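Long-range contacts in Lmo2812 protein (Listeria monocytogenes EGD-e, PDB 5ZQA), which probably acts as a serine-type D-Ala-D-Ala carboxypeptidase, a penicillin-binding protein that trims peptidoglycan stem peptides in the bacterial cell wall: residues S62-M67 / T156-A161; A126-G131 / S160-D165. One frame throughout, in Å; residues are numbered along the deposited sequence.

Interaction 1: residues S62-M67 / T156-A161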
loop_
_atom_site.group_PDB
_atom_site.type_symbol
_atom_site.label_atom_id
_atom_site.label_comp_id
_atom_site.label_asym_id
_atom_site.label_seq_id
_atom_site.Cartn_x
_atom_site.Cartn_y
_atom_site.Cartn_z
ATOM N N SER A 62 -2.237 6.785 0.352
ATOM C CA SER A 62 -1.030 6.019 0.685
ATOM C C SER A 62 -0.966 4.605 0.101
ATOM O O SER A 62 0.068 3.942 0.217
ATOM C CB SER A 62 -0.865 5.926 2.203
ATOM O OG SER A 62 -0.357 7.150 2.724
ATOM N N LEU A 63 -2.037 4.133 -0.526
ATOM C CA LEU A 63 -1.922 2.843 -1.218
ATOM C C LEU A 63 -0.880 2.984 -2.325
ATOM O O LEU A 63 -0.291 1.991 -2.761
ATOM C CB LEU A 63 -3.265 2.367 -1.777
ATOM C CG LEU A 63 -4.388 2.167 -0.742
ATOM C CD1 LEU A 63 -5.658 1.685 -1.429
ATOM C CD2 LEU A 63 -3.957 1.195 0.349
ATOM N N SER A 64 -0.625 4.228 -2.748
ATOM C CA SER A 64 0.444 4.525 -3.703
ATOM C C SER A 64 1.798 3.989 -3.267
ATOM O O SER A 64 2.656 3.679 -4.113
ATOM C CB SER A 64 0.584 6.035 -3.910
ATOM O OG SER A 64 -0.600 6.606 -4.428
ATOM N N LYS A 65 2.001 3.886 -1.956
ATOM C CA LYS A 65 3.274 3.406 -1.437
ATOM C C LYS A 65 3.592 1.971 -1.841
ATOM O O LYS A 65 4.756 1.566 -1.793
ATOM C CB LYS A 65 3.298 3.537 0.083
ATOM C CG LYS A 65 3.291 4.988 0.560
ATOM C CD LYS A 65 3.169 5.053 2.070
ATOM C CE LYS A 65 3.424 6.466 2.596
ATOM N NZ LYS A 65 2.275 7.350 2.318
ATOM N N LEU A 66 2.588 1.209 -2.270
ATOM C CA LEU A 66 2.864 -0.140 -2.767
ATOM C C LEU A 66 3.645 -0.086 -4.076
ATOM O O LEU A 66 4.484 -0.948 -4.331
ATOM C CB LEU A 66 1.573 -0.936 -2.956
ATOM C CG LEU A 66 0.868 -1.263 -1.631
ATOM C CD1 LEU A 66 -0.460 -1.949 -1.871
ATOM C CD2 LEU A 66 1.745 -2.140 -0.731
ATOM N N MET A 67 3.387 0.928 -4.902
ATOM C CA MET A 67 4.143 1.042 -6.145
ATOM C C MET A 67 5.552 1.530 -5.842
ATOM O O MET A 67 6.520 1.059 -6.445
ATOM C CB MET A 67 3.468 1.988 -7.142
ATOM C CG MET A 67 4.318 2.227 -8.401
ATOM S SD MET A 67 4.686 0.727 -9.339
ATOM C CE MET A 67 3.176 0.548 -10.290
ATOM N N THR A 156 -5.654 4.086 -13.829
ATOM C CA THR A 156 -4.699 4.360 -12.749
ATOM C C THR A 156 -3.720 5.474 -13.107
ATOM O O THR A 156 -3.141 5.455 -14.184
ATOM C CB THR A 156 -3.888 3.101 -12.392
ATOM O OG1 THR A 156 -4.773 2.125 -11.833
ATOM C CG2 THR A 156 -2.778 3.417 -11.364
ATOM N N THR A 157 -3.562 6.446 -12.210
ATOM C CA THR A 157 -2.477 7.425 -12.305
ATOM C C THR A 157 -1.913 7.730 -10.922
ATOM O O THR A 157 -2.654 8.040 -9.984
ATOM C CB THR A 157 -2.916 8.756 -12.965
ATOM O OG1 THR A 157 -4.128 9.209 -12.367
ATOM C CG2 THR A 157 -3.137 8.595 -14.459
ATOM N N PHE A 158 -0.596 7.612 -10.811
ATOM C CA PHE A 158 0.144 8.000 -9.614
ATOM C C PHE A 158 0.664 9.420 -9.774
ATOM O O PHE A 158 1.030 9.827 -10.878
ATOM C CB PHE A 158 1.309 7.036 -9.364
ATOM C CG PHE A 158 0.881 5.613 -9.151
ATOM C CD1 PHE A 158 0.329 5.219 -7.944
ATOM C CD2 PHE A 158 1.044 4.665 -10.155
ATOM C CE1 PHE A 158 -0.072 3.914 -7.732
ATOM C CE2 PHE A 158 0.640 3.349 -9.951
ATOM C CZ PHE A 158 0.079 2.977 -8.735
ATOM N N VAL A 159 0.716 10.163 -8.673
ATOM C CA VAL A 159 1.149 11.563 -8.737
ATOM C C VAL A 159 2.373 11.843 -7.869
ATOM O O VAL A 159 3.006 12.893 -8.007
ATOM C CB VAL A 159 -0.002 12.535 -8.328
ATOM C CG1 VAL A 159 -1.219 12.366 -9.245
ATOM C CG2 VAL A 159 -0.418 12.348 -6.871
ATOM N N SER A 160 2.695 10.918 -6.968
ATOM C CA SER A 160 3.772 11.122 -6.004
ATOM C C SER A 160 4.163 9.797 -5.370
ATOM O O SER A 160 3.366 8.866 -5.351
ATOM C CB SER A 160 3.343 12.109 -4.917
ATOM O OG SER A 160 2.338 11.534 -4.088
ATOM N N ALA A 161 5.389 9.707 -4.858
ATOM C CA ALA A 161 5.857 8.488 -4.209
ATOM C C ALA A 161 5.018 8.116 -2.981
ATOM O O ALA A 161 4.836 6.934 -2.672
ATOM C CB ALA A 161 7.319 8.637 -3.810
HETATM O O HOH W 1 0.763 8.498 -6.170
#

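Interaction 2: residues A126-G131 / S160-D165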
loop_
_atom_site.group_PDB
_atom_site.type_symbol
_atom_site.label_atom_id
_atom_site.label_comp_id
_atom_site.label_asym_id
_atom_site.label_seq_id
_atom_site.Cartn_x
_atom_site.Cartn_y
_atom_site.Cartn_z
ATOM N N ALA A 126 9.260 9.411 4.251
ATOM C CA ALA A 126 10.104 8.270 3.888
ATOM C C ALA A 126 9.885 7.872 2.427
ATOM O O ALA A 126 10.838 7.640 1.672
ATOM C CB ALA A 126 9.835 7.103 4.811
ATOM N N ALA A 127 8.622 7.816 2.022
ATOM C CA ALA A 127 8.291 7.483 0.637
ATOM C C ALA A 127 8.872 8.492 -0.355
ATOM O O ALA A 127 9.438 8.111 -1.375
ATOM C CB ALA A 127 6.777 7.389 0.471
ATOM N N GLU A 128 8.721 9.779 -0.057
ATOM C CA GLU A 128 9.202 10.819 -0.969
ATOM C C GLU A 128 10.722 10.766 -1.096
ATOM O O GLU A 128 11.273 10.985 -2.179
ATOM C CB GLU A 128 8.772 12.210 -0.494
ATOM C CG GLU A 128 7.265 12.467 -0.607
ATOM C CD GLU A 128 6.771 12.436 -2.036
ATOM O OE1 GLU A 128 5.620 11.983 -2.261
ATOM O OE2 GLU A 128 7.520 12.865 -2.943
ATOM N N THR A 129 11.381 10.452 0.013
ATOM C CA THR A 129 12.842 10.380 0.063
ATOM C C THR A 129 13.342 9.226 -0.812
ATOM O O THR A 129 14.303 9.366 -1.577
ATOM C CB THR A 129 13.338 10.197 1.507
ATOM O OG1 THR A 129 12.925 11.313 2.301
ATOM C CG2 THR A 129 14.854 10.091 1.553
ATOM N N LEU A 130 12.669 8.084 -0.713
ATOM C CA LEU A 130 13.004 6.936 -1.563
ATOM C C LEU A 130 12.783 7.222 -3.052
ATOM O O LEU A 130 13.630 6.892 -3.882
ATOM C CB LEU A 130 12.190 5.717 -1.135
ATOM C CG LEU A 130 12.527 5.150 0.247
ATOM C CD1 LEU A 130 11.459 4.173 0.720
ATOM C CD2 LEU A 130 13.897 4.480 0.235
ATOM N N GLY A 131 11.650 7.831 -3.391
ATOM C CA GLY A 131 11.382 8.183 -4.774
ATOM C C GLY A 131 12.435 9.136 -5.331
ATOM O O GLY A 131 12.883 8.973 -6.467
ATOM N N SER A 160 2.695 10.918 -6.968
ATOM C CA SER A 160 3.772 11.122 -6.004
ATOM C C SER A 160 4.163 9.797 -5.370
ATOM O O SER A 160 3.366 8.866 -5.351
ATOM C CB SER A 160 3.343 12.109 -4.917
ATOM O OG SER A 160 2.338 11.534 -4.088
ATOM N N ALA A 161 5.389 9.707 -4.858
ATOM C CA ALA A 161 5.857 8.488 -4.209
ATOM C C ALA A 161 5.018 8.116 -2.981
ATOM O O ALA A 161 4.836 6.934 -2.672
ATOM C CB ALA A 161 7.319 8.637 -3.810
ATOM N N SER A 162 4.521 9.134 -2.284
ATOM C CA SER A 162 3.764 8.927 -1.059
ATOM C C SER A 162 2.280 8.692 -1.289
ATOM O O SER A 162 1.610 8.020 -0.500
ATOM C CB SER A 162 3.932 10.137 -0.139
ATOM O OG SER A 162 3.480 11.318 -0.784
ATOM N N GLY A 163 1.764 9.285 -2.355
ATOM C CA GLY A 163 0.330 9.329 -2.558
ATOM C C GLY A 163 -0.290 10.631 -2.075
ATOM O O GLY A 163 -1.504 10.799 -2.157
ATOM N N LEU A 164 0.521 11.540 -1.541
ATOM C CA LEU A 164 0.020 12.868 -1.206
ATOM C C LEU A 164 -0.348 13.584 -2.496
ATOM O O LEU A 164 0.321 13.403 -3.508
ATOM C CB LEU A 164 1.064 13.669 -0.430
ATOM C CG LEU A 164 1.364 13.224 1.003
ATOM C CD1 LEU A 164 2.479 14.074 1.600
ATOM C CD2 LEU A 164 0.115 13.307 1.866
ATOM N N ASP A 165 -1.400 14.397 -2.459
ATOM C CA ASP A 165 -1.788 15.192 -3.631
ATOM C C ASP A 165 -0.650 16.105 -4.072
ATOM O O ASP A 165 0.135 16.589 -3.247
ATOM C CB ASP A 165 -3.013 16.067 -3.338
ATOM C CG ASP A 165 -4.317 15.290 -3.236
ATOM O OD1 ASP A 165 -4.371 14.081 -3.547
ATOM O OD2 ASP A 165 -5.329 15.918 -2.836
HETATM O O HOH W 2 7.093 11.951 -5.372
#

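Interaction 1: residues S62-M67 / T156-A161
M67 and F158 meet at about a right angle behind the SxxK motif of this penicillin-binding protein, whose S62 and K65, the predicted acylated serine and proton acceptor, lie in the 3-10 turn and the turn after it that lead into helix 65-77. M67 CB sits over one face of the F158 ring, 4.2 Å from its centroid and offset toward the rim, a CH-pi contact. With CG anti to the backbone N (chi1 174°) and the chain bent at its next two torsions, the methionine runs across that same face, and CE drops past the rim, 3.8 Å from F158 CE2. M143 of helix 139-150 also touches both side chains. S64 takes the ring from another direction: its OG lies in the ring plane at the edge, 3.9 Å from F158 CD1, while hydrogen-bonding to A61 O. The predicted catalytic pair, S62 and K65, does not join this packing on the ring. K65 CB points away from 156-161, and a bend at chi4 sets NZ 2.7 Å from S62 OG; N124 OD1 also holds that amine. Between the segments sits one water, also at the ring edge, which donates to S64 OG at 2.9 Å and to S160 O at 2.8 Å and accepts from V159 N at 3.0 Å.

Interaction 2: residues A126-G131 / S160-D165
At the edge of the E128 carboxylate, S162 OG donates to the OE1 lone pair turned away from OE2, at 2.7 Å. S162 N reaches the same OE1 from above the carboxylate plane, 46° out of it, at 3.1 Å. OE2 receives a bond from a water at 2.6 Å, and the same water accepts from A161 N, so the carboxylate serves two successive amides of the loop, one directly and one through solvent. A bend at chi2 (-63°) turns the glutamate's end from the helix toward the loop. Near the doubly bonded oxygen, S160 CB packs at 3.5 Å from E128 OE1. On the helix itself, A127 CB packs against S162 CA at 3.7 Å. A161 CB lies against A127 O and, since G131 has no side chain, packs on G131 CA at 4.2 Å. The loop braces itself as well: S162 OG accepts from L164 N in an ST turn, while S160 OG accepts from G163 N in an ST motif and donates to L164 O, in the carbonyl plane on a lone pair. Helix 124-135 thus clasps the loop whose S162 O accepts from K65 NZ. By holding S162, E128 is a second-shell residue to the predicted catalytic lysine, probably helping to place S162 O in the active site of an S11-type penicillin-binding protein.

How the interactions relate
Going from the N terminus, the chain passes first through 62-67 at the head of helix 65-77, then through 126-131 on helix 124-135, rounds helix 139-150 and arrives at the loop 156-165. Interaction 1 closes the longer excursion, 88 residues that are largely helical; interaction 2 starts inside it and closes a shorter one of 28 residues. The two end on overlapping pieces of that one loop, 156-161 and 160-165, and share S160 and A161, so this single piece of irregular chain ties the two helices together. The contacts also touch directly: S64 OG packs against G163 CA at 3.4 Å, and V159 CG2 lies against L164 O.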